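Local coordinates for protein tRNA threonylcarbamoyladenosine dehydratase (Escherichia coli, PDB 4D79) that catalyses the ATP-dependent dehydration of threonylcarbamoyladenosine at position 37 of tRNAs to its cyclic form, and can accept sulfur from the cysteine desulfurase CsdA in vitro, at residues 3-9 / 25-30; 114-118 / 137-142; 122-128 / 147-152. All coordinates share one frame; numbering follows the deposited sequence. Where two conformers were deposited one is given.

Interaction 1: residues 3-9 / 25-30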
loop_
_atom_site.group_PDB
_atom_site.type_symbol
_atom_site.label_atom_id
_atom_site.label_comp_id
_atom_site.label_asym_id
_atom_site.label_seq_id
_atom_site.Cartn_x
_atom_site.Cartn_y
_atom_site.Cartn_z
ATOM N N VAL B 3 1.862 15.833 22.776
ATOM C CA VAL B 3 2.326 14.501 23.128
ATOM C C VAL B 3 3.814 14.580 23.449
ATOM O O VAL B 3 4.590 15.151 22.672
ATOM C CB VAL B 3 2.018 13.517 21.976
ATOM C CG1 VAL B 3 2.658 12.161 22.218
ATOM C CG2 VAL B 3 0.516 13.361 21.844
ATOM N N VAL B 4 4.209 14.011 24.582
ATOM C CA VAL B 4 5.616 13.892 24.946
ATOM C C VAL B 4 6.118 12.590 24.308
ATOM O O VAL B 4 5.627 11.505 24.617
ATOM C CB VAL B 4 5.804 13.881 26.474
ATOM C CG1 VAL B 4 7.281 13.604 26.825
ATOM C CG2 VAL B 4 5.363 15.198 27.078
ATOM N N ILE B 5 7.124 12.687 23.446
ATOM C CA ILE B 5 7.610 11.517 22.708
ATOM C C ILE B 5 8.499 10.686 23.630
ATOM O O ILE B 5 9.456 11.201 24.212
ATOM C CB ILE B 5 8.349 11.957 21.429
ATOM C CG1 ILE B 5 7.325 12.473 20.436
ATOM C CG2 ILE B 5 9.187 10.805 20.786
ATOM C CD1 ILE B 5 7.876 13.154 19.220
ATOM N N SER B 6 8.104 9.433 23.861
ATOM C CA SER B 6 8.836 8.509 24.719
ATOM C C SER B 6 10.035 7.865 24.000
ATOM O O SER B 6 10.194 7.914 22.771
ATOM C CB SER B 6 7.918 7.405 25.231
ATOM O OG SER B 6 7.555 6.533 24.158
ATOM N N ASP B 7 10.871 7.200 24.796
ATOM C CA ASP B 7 11.958 6.439 24.197
ATOM C C ASP B 7 11.408 5.318 23.336
ATOM O O ASP B 7 11.936 5.057 22.260
ATOM C CB ASP B 7 12.874 5.858 25.278
ATOM C CG ASP B 7 13.816 6.902 25.898
ATOM O OD1 ASP B 7 14.039 7.990 25.319
ATOM O OD2 ASP B 7 14.377 6.597 26.966
ATOM N N ALA B 8 10.318 4.683 23.769
ATOM C CA ALA B 8 9.680 3.647 22.954
ATOM C C ALA B 8 9.167 4.195 21.624
ATOM O O ALA B 8 9.303 3.542 20.587
ATOM C CB ALA B 8 8.550 2.990 23.731
ATOM N N TRP B 9 8.538 5.372 21.648
ATOM C CA TRP B 9 8.107 6.043 20.434
ATOM C C TRP B 9 9.276 6.281 19.492
ATOM O O TRP B 9 9.149 6.100 18.267
ATOM C CB TRP B 9 7.448 7.352 20.827
ATOM C CG TRP B 9 6.645 8.065 19.775
ATOM C CD1 TRP B 9 7.100 8.617 18.636
ATOM C CD2 TRP B 9 5.254 8.323 19.830
ATOM N NE1 TRP B 9 6.069 9.208 17.958
ATOM C CE2 TRP B 9 4.919 9.038 18.677
ATOM C CE3 TRP B 9 4.250 8.027 20.759
ATOM C CZ2 TRP B 9 3.615 9.449 18.408
ATOM C CZ3 TRP B 9 2.971 8.446 20.506
ATOM C CH2 TRP B 9 2.661 9.156 19.344
ATOM N N LEU B 25 8.563 14.821 13.305
ATOM C CA LEU B 25 8.174 13.759 14.233
ATOM C C LEU B 25 7.252 14.308 15.323
ATOM O O LEU B 25 6.262 13.673 15.699
ATOM C CB LEU B 25 9.409 13.105 14.850
ATOM C CG LEU B 25 9.128 11.854 15.697
ATOM C CD1 LEU B 25 8.788 10.638 14.818
ATOM C CD2 LEU B 25 10.326 11.520 16.613
ATOM N N GLN B 26 7.590 15.459 15.864
ATOM C CA GLN B 26 6.755 16.064 16.897
ATOM C C GLN B 26 5.440 16.580 16.313
ATOM O O GLN B 26 4.383 16.446 16.941
ATOM C CB GLN B 26 7.515 17.186 17.613
ATOM C CG GLN B 26 6.713 17.804 18.733
ATOM C CD GLN B 26 6.539 16.906 19.920
ATOM O OE1 GLN B 26 7.482 16.651 20.685
ATOM N NE2 GLN B 26 5.361 16.343 20.040
ATOM N N LEU B 27 5.483 17.161 15.112
ATOM C CA LEU B 27 4.248 17.605 14.459
ATOM C C LEU B 27 3.272 16.447 14.309
ATOM O O LEU B 27 2.075 16.598 14.560
ATOM C CB LEU B 27 4.563 18.197 13.080
ATOM C CG LEU B 27 3.389 18.727 12.254
ATOM C CD1 LEU B 27 2.807 20.004 12.892
ATOM C CD2 LEU B 27 3.856 18.992 10.831
ATOM N N PHE B 28 3.773 15.294 13.832
ATOM C CA PHE B 28 2.939 14.116 13.673
ATOM C C PHE B 28 2.417 13.623 15.021
ATOM O O PHE B 28 1.232 13.243 15.144
ATOM C CB PHE B 28 3.704 12.986 12.951
ATOM C CG PHE B 28 4.197 13.329 11.546
ATOM C CD1 PHE B 28 3.739 14.435 10.856
ATOM C CD2 PHE B 28 5.144 12.498 10.910
ATOM C CE1 PHE B 28 4.211 14.715 9.558
ATOM C CE2 PHE B 28 5.601 12.788 9.622
ATOM C CZ PHE B 28 5.132 13.896 8.956
ATOM N N ALA B 29 3.277 13.589 16.037
ATOM C CA ALA B 29 2.831 13.094 17.340
ATOM C C ALA B 29 1.721 13.973 17.926
ATOM O O ALA B 29 0.841 13.485 18.643
ATOM C CB ALA B 29 4.011 13.010 18.306
ATOM N N ASP B 30 1.750 15.258 17.624
ATOM C CA ASP B 30 0.788 16.237 18.117
ATOM C C ASP B 30 -0.468 16.298 17.256
ATOM O O ASP B 30 -1.429 16.999 17.622
ATOM C CB ASP B 30 1.414 17.629 18.118
ATOM C CG ASP B 30 2.441 17.824 19.188
ATOM O OD1 ASP B 30 2.396 17.080 20.161
ATOM O OD2 ASP B 30 3.219 18.796 19.110
HETATM O O HOH W 1 8.158 15.287 22.953
HETATM O O HOH W 2 5.612 10.892 15.681
#
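Two hydrogen bonds tie the backbone of Val3 to the side chains of Asp30 and Gln26, one turn apart on 25-30. Val3 N donates to Asp30 OD1 over 2.9 Å in a nearly straight bond (170° at the hydrogen), reaching the oxygen almost along its C-O axis. Gln26 NE2 donates to Val3 O at 3.0 Å; it arrives in the carbonyl plane but lies a little off the plane of its own amide. The bend at the second torsion of Gln26 (chi2 71°) turns its amide toward the Val3 carbonyl, and its nitrogen also makes a weak bond to Asp30 OD1. The other end of the amide is engaged through water 1, which donates to Gln26 OE1 and accepts from Ile5 N. A second bridge, water 2, accepts from Trp9 NE1 in the plane of the indole and donates to Leu25 O. The segments belong to the pair of consecutive helices, 7-20 and 22-29, that opens the chain: 3-6 runs extended beside helix 22-29, then Ser6 N-caps helix 7-20, its OG accepting from Trp9 N at 2.9 Å. Between the polar links lies an apolar layer centred on Ala29 CB, which is 3.6 Å from Trp9 CZ2, oblique to the ring, and 4.0 Å from Ile5 CD1. Ile5 CD1 also meets Leu25 CD2 at 3.9 Å. Beyond them Phe13 packs edge-to-face with Trp9.

Interaction 2: residues 114-118 / 137-142; sequences VAQYM and ALIAYC
Tyr141 lays one ring face against Ala115: the alanine CA sits 4.0 Å from the ring centroid and 28° off the normal, a CH-pi contact. Ala115 CB is displaced toward the hydroxyl end, 3.5 Å from Tyr141 CE1. The ring reaches helix 114-118 because CG stands anti to the tyrosine's own backbone N (chi1 -172°), which carries it out from helix 132-144. Val114 and Met118, one turn apart, flank Ala115 along the ring, and each slides past Tyr141 in the opposite direction. Val114 CG2 meets the base of the side chain, 3.9 Å from Tyr141 CB, whereas Met118 CB approaches the far half, 3.6 Å from Tyr141 CE2; both lie oblique to the ring. Beyond its CB the methionine bends at its second torsion and turns its thioether toward Leu138, crossing that side chain at about a right angle. Its terminal methyl CE stops 3.8 Å from Leu138 CD1, and Met118 SD lies 4.1 Å from Cys142 SG. Leu138 CD1 also meets Val114 CG2, closing the apolar layer. The axes of 114-118 and 137-142 approach to 10.5 Å and make an angle of 62°. No hydrogen bond crosses between the segments, and the contacts are apolar packing. With Met118 on Val125 and Cys142 on Leu149, this is the helix-on-sheet packing of the Rossmann-like ThiF domain, two neighbouring helices covering one face of its parallel strands.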
loop_
_atom_site.group_PDB
_atom_site.type_symbol
_atom_site.label_atom_id
_atom_site.label_comp_id
_atom_site.label_asym_id
_atom_site.label_seq_id
_atom_site.Cartn_x
_atom_site.Cartn_y
_atom_site.Cartn_z
ATOM N N VAL B 114 -22.487 15.902 10.802
ATOM C CA VAL B 114 -21.105 16.122 10.385
ATOM C C VAL B 114 -20.448 17.206 11.225
ATOM O O VAL B 114 -19.299 17.060 11.669
ATOM C CB VAL B 114 -21.031 16.454 8.882
ATOM C CG1 VAL B 114 -21.861 17.719 8.547
ATOM C CG2 VAL B 114 -19.558 16.574 8.440
ATOM N N ALA B 115 -21.178 18.288 11.517
ATOM C CA ALA B 115 -20.556 19.345 12.293
ATOM C C ALA B 115 -20.144 18.837 13.669
ATOM O O ALA B 115 -19.059 19.156 14.146
ATOM C CB ALA B 115 -21.507 20.526 12.395
ATOM N N GLN B 116 -21.005 18.053 14.327
ATOM C CA GLN B 116 -20.640 17.486 15.625
ATOM C C GLN B 116 -19.386 16.628 15.515
ATOM O O GLN B 116 -18.440 16.760 16.312
ATOM C CB GLN B 116 -21.810 16.666 16.176
ATOM C CG GLN B 116 -21.502 15.856 17.431
ATOM C CD GLN B 116 -22.641 14.932 17.829
ATOM O OE1 GLN B 116 -23.748 15.025 17.297
ATOM N NE2 GLN B 116 -22.358 14.002 18.741
ATOM N N TYR B 117 -19.328 15.764 14.503
ATOM C CA TYR B 117 -18.157 14.904 14.430
ATOM C C TYR B 117 -16.919 15.696 14.028
ATOM O O TYR B 117 -15.819 15.395 14.496
ATOM C CB TYR B 117 -18.431 13.731 13.482
ATOM C CG TYR B 117 -19.384 12.708 14.071
ATOM C CD1 TYR B 117 -19.347 12.404 15.419
ATOM C CD2 TYR B 117 -20.324 12.055 13.286
ATOM C CE1 TYR B 117 -20.193 11.483 15.969
ATOM C CE2 TYR B 117 -21.168 11.123 13.831
ATOM C CZ TYR B 117 -21.103 10.848 15.183
ATOM O OH TYR B 117 -21.941 9.923 15.764
ATOM N N MET B 118 -17.076 16.747 13.244
ATOM C CA MET B 118 -15.900 17.511 12.855
ATOM C C MET B 118 -15.527 18.557 13.905
ATOM O O MET B 118 -14.511 19.242 13.743
ATOM C CB MET B 118 -16.135 18.180 11.500
ATOM C CG MET B 118 -16.237 17.202 10.351
ATOM S SD MET B 118 -14.767 16.170 10.112
ATOM C CE MET B 118 -15.446 14.557 10.442
ATOM N N ALA B 137 -21.615 15.632 1.860
ATOM C CA ALA B 137 -21.839 16.362 3.100
ATOM C C ALA B 137 -20.525 16.591 3.855
ATOM O O ALA B 137 -20.293 17.679 4.401
ATOM C CB ALA B 137 -22.828 15.588 3.967
ATOM N N LEU B 138 -19.650 15.579 3.895
ATOM C CA LEU B 138 -18.370 15.753 4.566
ATOM C C LEU B 138 -17.524 16.787 3.832
ATOM O O LEU B 138 -16.962 17.699 4.447
ATOM C CB LEU B 138 -17.620 14.410 4.662
ATOM C CG LEU B 138 -16.237 14.432 5.334
ATOM C CD1 LEU B 138 -16.402 14.834 6.789
ATOM C CD2 LEU B 138 -15.549 13.080 5.225
ATOM N N ILE B 139 -17.437 16.667 2.506
ATOM C CA ILE B 139 -16.575 17.560 1.731
ATOM C C ILE B 139 -17.050 18.997 1.829
ATOM O O ILE B 139 -16.242 19.914 2.023
ATOM C CB ILE B 139 -16.494 17.081 0.272
ATOM C CG1 ILE B 139 -15.662 15.796 0.225
ATOM C CG2 ILE B 139 -15.883 18.154 -0.666
ATOM C CD1 ILE B 139 -15.788 15.116 -1.065
ATOM N N ALA B 140 -18.362 19.220 1.665
ATOM C CA ALA B 140 -18.908 20.570 1.727
ATOM C C ALA B 140 -18.626 21.209 3.084
ATOM O O ALA B 140 -18.180 22.358 3.155
ATOM C CB ALA B 140 -20.403 20.531 1.406
ATOM N N TYR B 141 -18.794 20.447 4.165
ATOM C CA TYR B 141 -18.536 20.969 5.499
ATOM C C TYR B 141 -17.061 21.307 5.704
ATOM O O TYR B 141 -16.730 22.395 6.200
ATOM C CB TYR B 141 -19.013 19.978 6.560
ATOM C CG TYR B 141 -18.923 20.599 7.935
ATOM C CD1 TYR B 141 -19.972 21.386 8.435
ATOM C CD2 TYR B 141 -17.780 20.478 8.681
ATOM C CE1 TYR B 141 -19.880 22.001 9.689
ATOM C CE2 TYR B 141 -17.667 21.070 9.932
ATOM C CZ TYR B 141 -18.723 21.849 10.413
ATOM O OH TYR B 141 -18.594 22.419 11.636
ATOM N N CYS B 142 -16.138 20.381 5.360
ATOM C CA CYS B 142 -14.734 20.681 5.582
ATOM C C CYS B 142 -14.275 21.820 4.695
ATOM O O CYS B 142 -13.512 22.678 5.143
ATOM C CB CYS B 142 -13.859 19.435 5.321
ATOM S SG CYS B 142 -14.166 18.206 6.581
#

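Interaction 3: residues 122-128 / 147-152; sequences YSYVIDA and IPLVTT
The phenol ring of Tyr124 carries Pro148 on one face: Pro148 CB stands almost over the centre, 3.5 Å from the centroid and 14° off the normal, a clear CH-pi contact. At the rim Val150 N lies near the ring plane. Water 3, also in that plane, accepts from Tyr124 OH and donates to Leu149 O, linking the hydroxyl to the neighbouring strand. On the sheet side toward helix 242-266, Ala256 and Met260 also touch this tyrosine.

The backbones pair in parallel, the axes of strands 124-127 and 149-152 being 4.8 Å apart and 8° from alignment. Val125 N donates to Pro148 O, tilted from the carbonyl plane; Val150 N returns a bond to Val125 O, and Asp127 N reaches Val150 O at 2.9 Å, nearly straight at 178°. Val125 CG1 packs on Leu149 CD1 (3.8 Å) on the face turned to helix 132-144, while Ile126 CG1 and Val150 CG1 run side by side at 3.9 Å on the other. At the C-terminal end Thr152 OG1 donates to Asp127 O at 2.9 Å, in the carbonyl plane and on a lone pair. Thr151 OG1 is modelled implausibly close to Asp127 OD2, in one of two conformers, so the details of that contact are doubtful. Lys135 of helix 132-144 forms a salt bridge with Asp127 OD2.

Strand 124-127, helix 132-144 and strand 149-152 make a beta-alpha-beta crossover of the Rossmann-like ThiF fold. Its first strand runs into Ala128, part of the pocket where ATP is bound.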
loop_
_atom_site.group_PDB
_atom_site.type_symbol
_atom_site.label_atom_id
_atom_site.label_comp_id
_atom_site.label_asym_id
_atom_site.label_seq_id
_atom_site.Cartn_x
_atom_site.Cartn_y
_atom_site.Cartn_z
ATOM N N TYR B 122 -9.707 18.635 13.915
ATOM C CA TYR B 122 -8.704 17.725 13.359
ATOM C C TYR B 122 -7.598 18.489 12.655
ATOM O O TYR B 122 -7.855 19.499 11.995
ATOM C CB TYR B 122 -9.366 16.767 12.387
ATOM C CG TYR B 122 -10.363 15.877 13.071
ATOM C CD1 TYR B 122 -9.958 14.954 14.024
ATOM C CD2 TYR B 122 -11.702 15.944 12.756
ATOM C CE1 TYR B 122 -10.862 14.154 14.666
ATOM C CE2 TYR B 122 -12.621 15.129 13.385
ATOM C CZ TYR B 122 -12.202 14.245 14.333
ATOM O OH TYR B 122 -13.123 13.440 14.952
ATOM N N SER B 123 -6.370 17.968 12.759
ATOM C CA SER B 123 -5.280 18.434 11.905
ATOM C C SER B 123 -5.545 18.156 10.428
ATOM O O SER B 123 -5.071 18.897 9.564
ATOM C CB SER B 123 -3.964 17.755 12.285
ATOM O OG SER B 123 -3.767 17.737 13.679
ATOM N N TYR B 124 -6.238 17.067 10.117
ATOM C CA TYR B 124 -6.520 16.679 8.747
ATOM C C TYR B 124 -7.674 15.692 8.767
ATOM O O TYR B 124 -7.800 14.891 9.694
ATOM C CB TYR B 124 -5.300 16.020 8.048
ATOM C CG TYR B 124 -4.955 16.693 6.728
ATOM C CD1 TYR B 124 -5.633 16.366 5.540
ATOM C CD2 TYR B 124 -3.975 17.649 6.670
ATOM C CE1 TYR B 124 -5.319 17.007 4.352
ATOM C CE2 TYR B 124 -3.668 18.295 5.510
ATOM C CZ TYR B 124 -4.324 17.955 4.345
ATOM O OH TYR B 124 -4.003 18.652 3.219
ATOM N N VAL B 125 -8.464 15.701 7.701
ATOM C CA VAL B 125 -9.511 14.706 7.480
ATOM C C VAL B 125 -9.192 13.947 6.193
ATOM O O VAL B 125 -8.939 14.554 5.153
ATOM C CB VAL B 125 -10.909 15.353 7.412
ATOM C CG1 VAL B 125 -11.985 14.296 7.135
ATOM C CG2 VAL B 125 -11.219 16.088 8.746
ATOM N N ILE B 126 -9.210 12.628 6.266
ATOM C CA ILE B 126 -9.030 11.757 5.111
ATOM C C ILE B 126 -10.389 11.132 4.796
ATOM O O ILE B 126 -10.968 10.376 5.596
ATOM C CB ILE B 126 -7.947 10.696 5.349
ATOM C CG1 ILE B 126 -6.594 11.379 5.603
ATOM C CG2 ILE B 126 -7.869 9.740 4.150
ATOM C CD1 ILE B 126 -5.494 10.457 5.883
ATOM N N ASP B 127 -10.934 11.514 3.670
ATOM C CA ASP B 127 -12.265 11.090 3.280
ATOM C C ASP B 127 -12.138 9.867 2.387
ATOM O O ASP B 127 -11.702 9.970 1.234
ATOM C CB ASP B 127 -13.013 12.200 2.572
ATOM C CG ASP B 127 -14.148 11.671 1.755
ATOM O OD1 ASP B 127 -14.772 10.709 2.229
ATOM O OD2 ASP B 127 -14.437 12.212 0.673
ATOM N N ALA B 128 -12.546 8.720 2.920
ATOM C CA ALA B 128 -12.487 7.442 2.214
ATOM C C ALA B 128 -13.873 6.816 2.149
ATOM O O ALA B 128 -14.032 5.590 2.221
ATOM C CB ALA B 128 -11.481 6.514 2.887
ATOM N N ILE B 147 -11.290 23.204 6.933
ATOM C CA ILE B 147 -10.697 22.053 7.612
ATOM C C ILE B 147 -9.844 21.298 6.593
ATOM O O ILE B 147 -10.358 20.963 5.512
ATOM C CB ILE B 147 -11.794 21.152 8.175
ATOM C CG1 ILE B 147 -12.646 21.897 9.236
ATOM C CG2 ILE B 147 -11.196 19.838 8.700
ATOM C CD1 ILE B 147 -13.809 21.109 9.710
ATOM N N PRO B 148 -8.557 21.054 6.860
ATOM C CA PRO B 148 -7.726 20.340 5.872
ATOM C C PRO B 148 -8.305 18.974 5.562
ATOM O O PRO B 148 -8.615 18.182 6.453
ATOM C CB PRO B 148 -6.350 20.233 6.548
ATOM C CG PRO B 148 -6.345 21.356 7.556
ATOM C CD PRO B 148 -7.772 21.461 8.046
ATOM N N LEU B 149 -8.474 18.721 4.289
ATOM C CA LEU B 149 -9.156 17.533 3.820
ATOM C C LEU B 149 -8.464 17.012 2.582
ATOM O O LEU B 149 -8.073 17.786 1.708
ATOM C CB LEU B 149 -10.607 17.835 3.459
ATOM C CG LEU B 149 -11.421 16.799 2.681
ATOM C CD1 LEU B 149 -11.912 15.758 3.597
ATOM C CD2 LEU B 149 -12.547 17.487 1.946
ATOM N N VAL B 150 -8.392 15.702 2.477
ATOM C CA VAL B 150 -8.067 15.056 1.213
ATOM C C VAL B 150 -9.120 13.991 0.971
ATOM O O VAL B 150 -9.463 13.220 1.873
ATOM C CB VAL B 150 -6.630 14.492 1.171
ATOM C CG1 VAL B 150 -6.319 13.536 2.321
ATOM C CG2 VAL B 150 -6.374 13.831 -0.205
ATOM N N THR B 151 -9.696 13.997 -0.222
ATOM C CA THR B 151 -10.708 13.022 -0.569
ATOM C C THR B 151 -10.119 12.058 -1.590
ATOM O O THR B 151 -9.040 12.274 -2.144
ATOM C CB THR B 151 -11.993 13.689 -1.104
ATOM O OG1 THR B 151 -13.035 12.702 -1.274
ATOM C CG2 THR B 151 -11.747 14.366 -2.441
ATOM N N THR B 152 -10.828 10.965 -1.789
ATOM C CA THR B 152 -10.391 9.904 -2.672
ATOM C C THR B 152 -11.536 9.597 -3.614
ATOM O O THR B 152 -12.690 9.521 -3.188
ATOM C CB THR B 152 -9.945 8.653 -1.880
ATOM O OG1 THR B 152 -10.973 8.261 -0.965
ATOM C CG2 THR B 152 -8.667 8.928 -1.064
HETATM O O HOH W 3 -5.502 18.205 1.065
#

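Interaction 3 lies at the centre of the fold, pairing two strands of the sheet, and interaction 2 sits directly on it, about 10 Å away between centres. They share chain elements: helix 132-144 of interaction 2 connects the two strands of interaction 3, and Ile139 packs on Asp127 and Thr151. Interaction 1 stands apart at the periphery, its centre about 22 Å from that of the chain, and touches neither. The chemistry follows position. The partly buried N-terminal contact mixes direct bonds and bridging waters with a small apolar patch; the buried helix pair relies on side-chain packing; the strand pair combines parallel backbone hydrogen bonds with polar side chains near the ATP-pocket end.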